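PDB 2F2L: peptidoglycan recognition protein-LC isoform LCx from Drosophila melanogaster, which binds tracheal cytotoxin, a monomeric peptidoglycan fragment, through its ectodomain, in a heterodimeric pattern-recognition receptor complex with isoform LCa. Local coordinates for residues 80-84 with 128-132; 98-102 with 114-118. All blocks are in the same frame, centred on the assembly; numbering follows the deposited sequence.

Contact 1: residues 80-84 with 128-132; sequences RGWDY and LKKLT. With MLD (glcnac(beta1-4)-murnac(1,6-anhydro)-L-ala-gamma-D-glu-meso-a2pm-D-ala), chain G.
One loop can serve a ligand with one end and the protein interior with the other, as residues 80-84 illustrate. Gly-81 (phi/psi 75/-170) separates the two tasks, and Trp-82, back at -71/-31, directs its side chain at segment 128-132. There helix 112-127 has ended in a Schellman motif, Lys-129 taking positive phi (67/25); Lys-130 returns to -81/-31 and Leu-131 opens the short strand 131-132. The nearest CA atoms across the segments, those of Trp-82 and Lys-130, are 6.3 Å apart. Lys-130 (chi1 and chi2 both m, then t, t) lays its aliphatic part over one face of the indole: CG is 3.7 Å from the centroid of the five-membered ring of Trp-82, 23° off the normal, a CH-pi contact. The rest of the chain extends past the ring, so that Lys-130 NZ reaches Asp-83 OD1 at 2.7 Å, a hydrogen-bonded salt bridge. Leu-131 packs obliquely against the benzene part on the same side of the indole plane, its CG 3.9 Å from Trp-82 CZ3; Phe-68, Ile-97 and Leu-121 also touch the indole. At the other end Arg-80 (m, t, t), its guanidinium also hydrogen-bonded to backbone carbonyls of His-63, Ile-64 and Val-85, donates from NH1 to OBU and from NH2 to OBV of MLD, both 2.9 Å. This paired grip on the meso-diaminopimelate carboxylate is characteristic of peptidoglycan recognition proteins that accept diaminopimelate-type peptidoglycan.

Contact 2: residues 98-102 with 114-118; sequences GISFI and QLEAC
Phe-101 (chi1 -80°, chi2 58°) fills the gap between strand and helix, with three helix residues gathered round its ring. Its CZ lies 3.6 Å from Cys-118 CB, and the Cys-118 sulfur, with chi1 t, stands obliquely 4.7 Å from the ring centroid in a sulfur-aromatic contact; Leu-115 CD2 is 4.0 Å from Phe-101 CE2. One strand repeat back, Ile-99 points the same way, its CG2 4.4 Å from Cys-118 SG. The extended strand 98-101 and the helical segment 114-118 run nearly antiparallel, at 168° with axes 10.4 Å apart, as expected where helix 112-127 forms the return arm of a beta-alpha-beta crossover linking the parallel strands 97-101 and 135-139 of the mixed sheet. The register sets Ile-99 CA 8.2 Å from Cys-118 CA and Phe-101 CA 7.5 Å from Gln-114 CA. At the polar edge Gln-114, its CD 3.6 Å from Phe-101 CD2, extends so that NE2 donates to Ile-102 O at 3.0 Å; the same amide is hydrogen-bonded to the carbonyl of Val-70.

In the fold
A helix packed on a sheet and the turn that ends it can be read as successive parts of one design. Contact 2 packs an early part of helix 112-127 on strand 97-101; contact 1 takes up the chain where that helix stops and strand 131-132 begins. In sequence, both segments of contact 2 fall between those of contact 1. Their centres are 15 Å apart and their nearest atoms about 6 Å, without touching; Ile-97 and Leu-121, which touch Trp-82, belong to the same strand and helix that contact 2 joins. Contact 1 reaches MLD directly through Arg-80, whereas in contact 2 the side chain of Ile-102 stays about 9 Å from the ligand.

Contact 1: residues 80-84 with 128-132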
loop_
_atom_site.group_PDB
_atom_site.type_symbol
_atom_site.label_atom_id
_atom_site.label_comp_id
_atom_site.label_asym_id
_atom_site.label_seq_id
_atom_site.Cartn_x
_atom_site.Cartn_y
_atom_site.Cartn_z
ATOM N N ARG B 80 18.045 -4.068 7.321
ATOM C CA ARG B 80 19.059 -3.574 8.245
ATOM C C ARG B 80 20.004 -4.667 8.758
ATOM O O ARG B 80 21.034 -4.347 9.352
ATOM C CB ARG B 80 18.395 -2.842 9.406
ATOM C CG ARG B 80 17.631 -1.633 8.941
ATOM C CD ARG B 80 16.960 -0.890 10.067
ATOM N NE ARG B 80 16.083 0.159 9.533
ATOM C CZ ARG B 80 15.774 1.311 10.130
ATOM N NH1 ARG B 80 16.274 1.648 11.313
ATOM N NH2 ARG B 80 14.957 2.152 9.511
ATOM N N GLY B 81 19.658 -5.942 8.527
ATOM C CA GLY B 81 20.451 -7.082 9.026
ATOM C C GLY B 81 20.300 -7.336 10.523
ATOM O O GLY B 81 19.441 -6.732 11.173
ATOM N N TRP B 82 21.156 -8.214 11.067
ATOM C CA TRP B 82 21.086 -8.641 12.486
ATOM C C TRP B 82 21.491 -7.580 13.517
ATOM O O TRP B 82 21.007 -7.611 14.659
ATOM C CB TRP B 82 21.998 -9.860 12.750
ATOM C CG TRP B 82 21.679 -11.089 11.962
ATOM C CD1 TRP B 82 22.410 -11.623 10.940
ATOM C CD2 TRP B 82 20.563 -11.957 12.148
ATOM N NE1 TRP B 82 21.813 -12.768 10.476
ATOM C CE2 TRP B 82 20.666 -12.985 11.189
ATOM C CE3 TRP B 82 19.472 -11.962 13.027
ATOM C CZ2 TRP B 82 19.718 -14.010 11.083
ATOM C CZ3 TRP B 82 18.520 -12.986 12.906
ATOM C CH2 TRP B 82 18.659 -13.987 11.950
ATOM N N ASP B 83 22.410 -6.690 13.130
ATOM C CA ASP B 83 23.155 -5.858 14.077
ATOM C C ASP B 83 22.577 -4.472 14.359
ATOM O O ASP B 83 23.124 -3.755 15.189
ATOM C CB ASP B 83 24.593 -5.657 13.568
ATOM C CG ASP B 83 25.389 -6.952 13.491
ATOM O OD1 ASP B 83 24.895 -8.017 13.892
ATOM O OD2 ASP B 83 26.547 -6.893 13.042
ATOM N N TYR B 84 21.502 -4.081 13.674
ATOM C CA TYR B 84 20.964 -2.734 13.835
ATOM C C TYR B 84 19.498 -2.725 14.189
ATOM O O TYR B 84 18.748 -3.618 13.814
ATOM C CB TYR B 84 21.200 -1.891 12.574
ATOM C CG TYR B 84 22.659 -1.736 12.301
ATOM C CD1 TYR B 84 23.429 -0.831 13.029
ATOM C CD2 TYR B 84 23.289 -2.534 11.361
ATOM C CE1 TYR B 84 24.790 -0.706 12.797
ATOM C CE2 TYR B 84 24.637 -2.423 11.126
ATOM C CZ TYR B 84 25.378 -1.509 11.842
ATOM O OH TYR B 84 26.711 -1.420 11.584
ATOM N N LEU B 128 24.628 -18.233 14.558
ATOM C CA LEU B 128 25.603 -17.144 14.576
ATOM C C LEU B 128 25.577 -16.362 15.888
ATOM O O LEU B 128 26.319 -15.400 16.040
ATOM C CB LEU B 128 25.334 -16.176 13.420
ATOM C CG LEU B 128 25.393 -16.745 12.000
ATOM C CD1 LEU B 128 24.941 -15.671 11.013
ATOM C CD2 LEU B 128 26.782 -17.248 11.669
ATOM N N LYS B 129 24.711 -16.750 16.825
ATOM C CA LYS B 129 24.564 -16.027 18.091
ATOM C C LYS B 129 23.989 -14.615 17.942
ATOM O O LYS B 129 24.229 -13.755 18.792
ATOM C CB LYS B 129 25.904 -15.946 18.833
ATOM C CG LYS B 129 26.084 -16.977 19.891
ATOM C CD LYS B 129 26.306 -18.356 19.329
ATOM C CE LYS B 129 27.086 -19.208 20.315
ATOM N NZ LYS B 129 26.542 -20.590 20.342
ATOM N N LYS B 130 23.239 -14.370 16.869
ATOM C CA LYS B 130 22.525 -13.109 16.732
ATOM C C LYS B 130 21.245 -13.197 17.534
ATOM O O LYS B 130 20.768 -12.188 18.061
ATOM C CB LYS B 130 22.218 -12.787 15.269
ATOM C CG LYS B 130 23.445 -12.750 14.367
ATOM C CD LYS B 130 24.435 -11.638 14.749
ATOM C CE LYS B 130 25.551 -11.547 13.725
ATOM N NZ LYS B 130 26.317 -10.260 13.797
ATOM N N LEU B 131 20.703 -14.415 17.621
ATOM C CA LEU B 131 19.510 -14.706 18.401
ATOM C C LEU B 131 19.848 -15.662 19.538
ATOM O O LEU B 131 20.656 -16.549 19.372
ATOM C CB LEU B 131 18.441 -15.378 17.527
ATOM C CG LEU B 131 17.758 -14.591 16.409
ATOM C CD1 LEU B 131 16.851 -15.536 15.584
ATOM C CD2 LEU B 131 16.961 -13.453 16.977
ATOM N N THR B 132 19.183 -15.502 20.675
ATOM C CA THR B 132 19.280 -16.467 21.749
ATOM C C THR B 132 18.725 -17.817 21.293
ATOM O O THR B 132 17.887 -17.887 20.377
ATOM C CB THR B 132 18.473 -16.036 22.965
ATOM O OG1 THR B 132 17.124 -15.772 22.557
ATOM C CG2 THR B 132 19.075 -14.792 23.611
HETATM C CAA MLD G . -3.122 -5.941 5.796
HETATM C CAB MLD G . -2.376 -5.215 6.905
HETATM O OAC MLD G . -1.461 -5.763 7.504
HETATM N N2 MLD G . -2.797 -3.975 7.140
HETATM C C2 MLD G . -2.254 -3.108 8.179
HETATM C C3 MLD G . -3.441 -2.603 9.003
HETATM O O3 MLD G . -4.186 -3.676 9.611
HETATM C C4 MLD G . -2.994 -1.557 10.019
HETATM O O4 MLD G . -4.167 -1.010 10.595
HETATM C C5 MLD G . -2.222 -0.445 9.302
HETATM C C6 MLD G . -1.593 0.629 10.209
HETATM O O6 MLD G . -1.114 1.714 9.361
HETATM O O5 MLD G . -1.111 -1.050 8.645
HETATM C C1 MLD G . -1.515 -1.930 7.570
HETATM O O1 MLD G . -0.360 -2.409 6.932
HETATM C CA4 MLD G . 0.282 -1.383 6.138
HETATM C CA5 MLD G . -0.407 -1.014 4.824
HETATM O OA5 MLD G . 0.414 -1.247 3.630
HETATM C CA6 MLD G . -0.389 0.474 4.903
HETATM O OA6 MLD G . 0.911 0.824 4.471
HETATM C CA1 MLD G . 1.520 -0.370 3.897
HETATM C CA2 MLD G . 2.439 -0.992 4.962
HETATM N NAD MLD G . 3.527 -1.744 4.301
HETATM C CAE MLD G . 4.805 -1.507 4.534
HETATM C CAF MLD G . 5.758 -2.379 3.741
HETATM O OAG MLD G . 5.222 -0.669 5.335
HETATM C CA3 MLD G . 1.667 -1.950 5.866
HETATM O OAH MLD G . 2.339 -2.151 7.159
HETATM C CAI MLD G . 3.107 -3.376 7.248
HETATM C CAJ MLD G . 2.294 -4.534 7.777
HETATM C CAL MLD G . 4.305 -3.150 8.194
HETATM O OAM MLD G . 5.020 -4.117 8.434
HETATM N N MLD G . 4.520 -1.932 8.691
HETATM C CA MLD G . 5.646 -1.592 9.570
HETATM C CB MLD G . 6.791 -1.176 8.639
HETATM C C MLD G . 5.216 -0.375 10.409
HETATM O O MLD G . 4.761 0.629 9.855
HETATM N NAN MLD G . 5.353 -0.530 11.723
HETATM C CAO MLD G . 5.013 0.479 12.738
HETATM C CAP MLD G . 4.159 -0.142 13.890
HETATM O OBA MLD G . 4.157 0.487 14.952
HETATM O OAQ MLD G . 3.560 -1.232 13.723
HETATM C CBB MLD G . 6.296 0.947 13.417
HETATM C CBC MLD G . 7.230 1.759 12.536
HETATM C CBD MLD G . 8.426 2.228 13.383
HETATM O OBE MLD G . 8.785 1.612 14.388
HETATM N NBF MLD G . 9.020 3.322 12.957
HETATM C CBG MLD G . 10.177 3.902 13.651
HETATM C CBH MLD G . 9.740 4.459 15.021
HETATM O OBI MLD G . 8.710 5.121 15.137
HETATM N NBJ MLD G . 10.531 4.132 16.041
HETATM C CBK MLD G . 10.308 4.580 17.434
HETATM C CBL MLD G . 11.572 5.305 17.910
HETATM C CBM MLD G . 10.016 3.431 18.423
HETATM O OBO MLD G . 10.444 2.280 18.146
HETATM O OBN MLD G . 9.379 3.747 19.459
HETATM C CBP MLD G . 10.793 4.987 12.752
HETATM C CBQ MLD G . 12.212 5.375 13.203
HETATM C CBR MLD G . 12.863 6.339 12.209
HETATM C CBS MLD G . 14.392 6.332 12.279
HETATM C CBT MLD G . 14.925 5.031 11.663
HETATM O OBV MLD G . 14.863 4.934 10.426
HETATM O OBU MLD G . 15.387 4.169 12.438
HETATM N NBW MLD G . 14.826 6.442 13.677
#

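Contact 2: residues 98-102 with 114-118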
loop_
_atom_site.group_PDB
_atom_site.type_symbol
_atom_site.label_atom_id
_atom_site.label_comp_id
_atom_site.label_asym_id
_atom_site.label_seq_id
_atom_site.Cartn_x
_atom_site.Cartn_y
_atom_site.Cartn_z
ATOM N N GLY B 98 13.029 -7.903 13.152
ATOM C CA GLY B 98 11.808 -7.843 12.357
ATOM C C GLY B 98 12.006 -8.462 10.980
ATOM O O GLY B 98 12.825 -8.010 10.193
ATOM N N ILE B 99 11.249 -9.509 10.707
ATOM C CA ILE B 99 11.278 -10.216 9.434
ATOM C C ILE B 99 9.890 -10.067 8.778
ATOM O O ILE B 99 8.860 -10.348 9.399
ATOM C CB ILE B 99 11.591 -11.712 9.650
ATOM C CG1 ILE B 99 12.951 -11.875 10.345
ATOM C CG2 ILE B 99 11.543 -12.465 8.346
ATOM C CD1 ILE B 99 13.176 -13.237 10.919
ATOM N N SER B 100 9.868 -9.572 7.546
ATOM C CA SER B 100 8.610 -9.384 6.829
ATOM C C SER B 100 8.486 -10.375 5.693
ATOM O O SER B 100 9.413 -10.507 4.885
ATOM C CB SER B 100 8.515 -7.964 6.273
ATOM O OG SER B 100 7.172 -7.678 5.881
ATOM N N PHE B 101 7.351 -11.067 5.614
ATOM C CA PHE B 101 7.057 -11.901 4.438
ATOM C C PHE B 101 6.544 -10.982 3.339
ATOM O O PHE B 101 5.621 -10.186 3.582
ATOM C CB PHE B 101 6.000 -12.959 4.752
ATOM C CG PHE B 101 6.540 -14.164 5.479
ATOM C CD1 PHE B 101 7.199 -14.025 6.706
ATOM C CD2 PHE B 101 6.364 -15.439 4.960
ATOM C CE1 PHE B 101 7.705 -15.140 7.388
ATOM C CE2 PHE B 101 6.860 -16.564 5.647
ATOM C CZ PHE B 101 7.526 -16.399 6.875
ATOM N N ILE B 102 7.155 -11.066 2.155
ATOM C CA ILE B 102 6.764 -10.223 1.039
ATOM C C ILE B 102 5.438 -10.761 0.518
ATOM O O ILE B 102 5.347 -11.934 0.081
ATOM C CB ILE B 102 7.819 -10.202 -0.082
ATOM C CG1 ILE B 102 9.169 -9.694 0.439
ATOM C CG2 ILE B 102 7.357 -9.304 -1.228
ATOM C CD1 ILE B 102 10.299 -9.770 -0.609
ATOM N N GLN B 114 8.913 -19.836 0.880
ATOM C CA GLN B 114 8.950 -18.685 1.777
ATOM C C GLN B 114 9.047 -19.140 3.235
ATOM O O GLN B 114 9.859 -18.611 4.040
ATOM C CB GLN B 114 7.695 -17.842 1.541
ATOM C CG GLN B 114 7.836 -16.394 1.757
ATOM C CD GLN B 114 6.612 -15.615 1.346
ATOM O OE1 GLN B 114 5.549 -16.177 1.102
ATOM N NE2 GLN B 114 6.755 -14.290 1.287
ATOM N N LEU B 115 8.242 -20.138 3.586
ATOM C CA LEU B 115 8.269 -20.694 4.937
ATOM C C LEU B 115 9.623 -21.360 5.226
ATOM O O LEU B 115 10.218 -21.141 6.275
ATOM C CB LEU B 115 7.117 -21.683 5.126
ATOM C CG LEU B 115 5.730 -21.051 5.208
ATOM C CD1 LEU B 115 4.629 -22.101 5.091
ATOM C CD2 LEU B 115 5.554 -20.241 6.504
ATOM N N GLU B 116 10.120 -22.144 4.274
ATOM C CA GLU B 116 11.439 -22.768 4.400
ATOM C C GLU B 116 12.558 -21.728 4.593
ATOM O O GLU B 116 13.419 -21.889 5.473
ATOM C CB GLU B 116 11.714 -23.693 3.205
ATOM C CG GLU B 116 10.958 -25.041 3.305
ATOM C CD GLU B 116 11.067 -25.911 2.074
ATOM O OE1 GLU B 116 11.615 -25.463 1.037
ATOM O OE2 GLU B 116 10.583 -27.063 2.148
ATOM N N ALA B 117 12.530 -20.653 3.808
ATOM C CA ALA B 117 13.536 -19.574 3.930
ATOM C C ALA B 117 13.549 -18.944 5.327
ATOM O O ALA B 117 14.602 -18.717 5.909
ATOM C CB ALA B 117 13.296 -18.500 2.889
ATOM N N CYS B 118 12.376 -18.659 5.858
ATOM C CA CYS B 118 12.261 -18.046 7.177
ATOM C C CYS B 118 12.769 -18.988 8.277
ATOM O O CYS B 118 13.424 -18.556 9.222
ATOM C CB CYS B 118 10.818 -17.642 7.436
ATOM S SG CYS B 118 10.574 -16.746 8.952
#